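Local coordinates for prenyltransference for protein (Lavandula lanata, PDB 5HC8), which is a head-to-middle prenyltransferase that makes lavandulyl diphosphate, probably by joining two dimethylallyl diphosphate units, and resembles undecaprenyl diphosphate synthases, at residues N14-I20 with I57-W63. Sequence-based numbering, arbitrary orientation.
Sequences NHVAIII and IKLLTIW. With ISY (3-methylbut-3-enylsulfanyl(phosphonooxy)phosphinic acid), chain F.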
loop_
_atom_site.group_PDB
_atom_site.type_symbol
_atom_site.label_atom_id
_atom_site.label_comp_id
_atom_site.label_asym_id
_atom_site.label_seq_id
_atom_site.Cartn_x
_atom_site.Cartn_y
_atom_site.Cartn_z
ATOM N N ASN A 14 -1.253 -1.094 18.218
ATOM C CA ASN A 14 0.107 -0.938 18.636
ATOM C C ASN A 14 0.780 0.244 17.897
ATOM O O ASN A 14 1.486 1.063 18.516
ATOM C CB ASN A 14 0.930 -2.200 18.377
ATOM C CG ASN A 14 0.522 -3.341 19.276
ATOM O OD1 ASN A 14 0.156 -3.128 20.416
ATOM N ND2 ASN A 14 0.507 -4.523 18.744
ATOM N N HIS A 15 0.625 0.262 16.581
ATOM C CA HIS A 15 1.320 1.275 15.743
ATOM C C HIS A 15 0.278 2.060 14.992
ATOM O O HIS A 15 -0.540 1.468 14.244
ATOM C CB HIS A 15 2.275 0.548 14.784
ATOM C CG HIS A 15 3.045 1.411 13.846
ATOM N ND1 HIS A 15 3.910 0.866 12.896
ATOM C CD2 HIS A 15 3.078 2.749 13.664
ATOM C CE1 HIS A 15 4.446 1.850 12.184
ATOM N NE2 HIS A 15 3.983 2.997 12.656
ATOM N N VAL A 16 0.296 3.390 15.193
ATOM C CA VAL A 16 -0.546 4.316 14.394
ATOM C C VAL A 16 0.363 5.203 13.555
ATOM O O VAL A 16 1.345 5.760 14.122
ATOM C CB VAL A 16 -1.490 5.190 15.302
ATOM C CG1 VAL A 16 -2.313 6.205 14.461
ATOM C CG2 VAL A 16 -2.430 4.273 16.077
ATOM N N ALA A 17 0.052 5.359 12.250
ATOM C CA ALA A 17 0.817 6.228 11.395
ATOM C C ALA A 17 -0.051 7.257 10.790
ATOM O O ALA A 17 -1.165 6.974 10.393
ATOM C CB ALA A 17 1.547 5.450 10.268
ATOM N N ILE A 18 0.508 8.448 10.626
ATOM C CA ILE A 18 -0.210 9.570 10.091
ATOM C C ILE A 18 0.439 10.239 8.892
ATOM O O ILE A 18 1.607 10.596 8.931
ATOM C CB ILE A 18 -0.378 10.679 11.170
ATOM C CG1 ILE A 18 -1.104 10.102 12.401
ATOM C CG2 ILE A 18 -1.169 11.835 10.606
ATOM C CD1 ILE A 18 -1.322 11.095 13.540
ATOM N N ILE A 19 -0.319 10.358 7.818
ATOM C CA ILE A 19 0.069 11.166 6.651
ATOM C C ILE A 19 -0.534 12.552 6.737
ATOM O O ILE A 19 -1.739 12.727 6.621
ATOM C CB ILE A 19 -0.379 10.469 5.336
ATOM C CG1 ILE A 19 0.286 9.104 5.195
ATOM C CG2 ILE A 19 -0.105 11.296 4.100
ATOM C CD1 ILE A 19 -0.153 8.336 3.969
ATOM N N ILE A 20 0.322 13.564 6.906
ATOM C CA ILE A 20 -0.101 14.957 6.994
ATOM C C ILE A 20 -0.206 15.554 5.609
ATOM O O ILE A 20 0.601 15.260 4.701
ATOM C CB ILE A 20 0.855 15.794 7.954
ATOM C CG1 ILE A 20 2.259 15.900 7.400
ATOM C CG2 ILE A 20 0.946 15.133 9.349
ATOM C CD1 ILE A 20 3.252 16.515 8.354
ATOM N N ILE A 57 -1.087 3.767 22.916
ATOM C CA ILE A 57 -0.472 3.387 21.640
ATOM C C ILE A 57 1.064 3.216 21.888
ATOM O O ILE A 57 1.659 3.940 22.629
ATOM C CB ILE A 57 -0.783 4.447 20.593
ATOM C CG1 ILE A 57 -2.284 4.433 20.238
ATOM C CG2 ILE A 57 0.107 4.290 19.334
ATOM C CD1 ILE A 57 -2.718 5.696 19.556
ATOM N N LYS A 58 1.649 2.213 21.293
ATOM C CA LYS A 58 3.028 1.855 21.517
ATOM C C LYS A 58 3.973 2.533 20.539
ATOM O O LYS A 58 5.066 2.862 20.894
ATOM C CB LYS A 58 3.201 0.369 21.475
ATOM C CG LYS A 58 2.487 -0.323 22.641
ATOM C CD LYS A 58 2.585 -1.808 22.496
ATOM C CE LYS A 58 1.882 -2.533 23.657
ATOM N NZ LYS A 58 1.629 -3.955 23.259
ATOM N N LEU A 59 3.511 2.772 19.330
ATOM C CA LEU A 59 4.284 3.542 18.379
ATOM C C LEU A 59 3.407 4.476 17.562
ATOM O O LEU A 59 2.408 4.054 17.007
ATOM C CB LEU A 59 5.091 2.525 17.511
ATOM C CG LEU A 59 5.595 3.168 16.204
ATOM C CD1 LEU A 59 6.589 4.245 16.508
ATOM C CD2 LEU A 59 6.173 2.062 15.340
ATOM N N LEU A 60 3.764 5.751 17.530
ATOM C CA LEU A 60 3.119 6.741 16.658
ATOM C C LEU A 60 4.158 7.209 15.637
ATOM O O LEU A 60 5.237 7.695 16.027
ATOM C CB LEU A 60 2.742 7.965 17.399
ATOM C CG LEU A 60 1.974 8.989 16.546
ATOM C CD1 LEU A 60 0.566 8.467 16.214
ATOM C CD2 LEU A 60 1.902 10.333 17.213
ATOM N N THR A 61 3.859 7.014 14.372
ATOM C CA THR A 61 4.712 7.547 13.279
ATOM C C THR A 61 4.045 8.718 12.594
ATOM O O THR A 61 2.873 8.614 12.206
ATOM C CB THR A 61 4.986 6.447 12.260
ATOM O OG1 THR A 61 5.755 5.403 12.856
ATOM C CG2 THR A 61 5.791 7.021 11.093
ATOM N N ILE A 62 4.749 9.848 12.479
ATOM C CA ILE A 62 4.256 10.981 11.707
ATOM C C ILE A 62 5.155 11.150 10.492
ATOM O O ILE A 62 6.391 11.252 10.581
ATOM C CB ILE A 62 4.224 12.295 12.502
ATOM C CG1 ILE A 62 3.264 12.174 13.681
ATOM C CG2 ILE A 62 3.907 13.471 11.595
ATOM C CD1 ILE A 62 3.297 13.378 14.647
ATOM N N TRP A 63 4.558 11.080 9.317
ATOM C CA TRP A 63 5.331 11.274 8.063
ATOM C C TRP A 63 5.365 12.722 7.702
ATOM O O TRP A 63 4.305 13.335 7.520
ATOM C CB TRP A 63 4.677 10.571 6.900
ATOM C CG TRP A 63 5.502 10.441 5.649
ATOM C CD1 TRP A 63 6.880 10.319 5.514
ATOM C CD2 TRP A 63 4.978 10.303 4.336
ATOM N NE1 TRP A 63 7.195 10.117 4.190
ATOM C CE2 TRP A 63 6.047 10.036 3.468
ATOM C CE3 TRP A 63 3.685 10.266 3.824
ATOM C CZ2 TRP A 63 5.849 9.868 2.086
ATOM C CZ3 TRP A 63 3.529 10.126 2.491
ATOM C CH2 TRP A 63 4.586 9.878 1.657
HETATM P P1 ISY F . 0.555 13.974 -3.058
HETATM O O2 ISY F . 1.839 14.171 -2.029
HETATM P P3 ISY F . 1.952 15.093 -0.755
HETATM O O4 ISY F . -0.813 14.296 -2.337
HETATM O O5 ISY F . 0.519 12.575 -3.738
HETATM O O6 ISY F . 0.794 15.006 -4.151
HETATM O O7 ISY F . 1.187 16.353 -0.941
HETATM O O8 ISY F . 3.496 15.214 -0.363
HETATM S S9 ISY F . 0.890 14.021 0.757
HETATM C C10 ISY F . 2.148 12.887 1.295
HETATM C C11 ISY F . 2.461 13.421 2.669
HETATM C C12 ISY F . 3.875 13.634 3.131
HETATM C C13 ISY F . 4.099 14.136 4.482
HETATM C C14 ISY F . 5.022 13.539 2.196
#
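Leu59 sets its CD2 methyl over the face of the His15 imidazole, 3.4 Å from the ring centroid, a CH-pi contact. NE2 of His15 shares a hydrogen bond with OG1 of Thr61 at 3.0 Å, two residues on from Leu59, its register partner, on the same side of the sheet. Beneath runs the ladder of parallel strands 15-19 and 59-63, whose axes approach to 4.7 Å. Its rungs follow the parallel pattern, even-numbered residues of the first strand bonding odd-numbered ones of the second: Val16 N to Leu59 O (2.9 Å), Thr61 N to Val16 O (2.8 Å), Ile18 N to Thr61 O (2.8 Å) and Trp63 N to Ile18 O (3.0 Å). At the start of the ladder, Asn14 O, just ahead of its strand, accepts Leu59 N at 2.8 Å and, weakly, Lys58 N at 3.0 Å.

The reverse face is aliphatic: Val16, Ile18, Leu60 and Ile62 point that way, and helix 34-54, in the helical connection of this beta-alpha-beta crossover, packs on Ile18 and Leu60. Odd-numbered residues of strand 15-19 bond instead to the segment around strand 190-193, so this strand is interior to the sheet.

Towards the C-terminal side of the pair, CG1 of Ile19 meets CE3 of Trp63 at 3.8 Å, and C12 of the bound isopentenyl thiodiphosphate ISY sits over the indole face. ISY C11 lies 3.6 Å from Ile19 CG2 and 3.3 Å from Ile20 O, and C13 3.1 Å from the unpartnered Trp63 O. Polar bonding thus fixes the strands, whereas the isoprenoid part meets a mainly, not wholly, apolar surface.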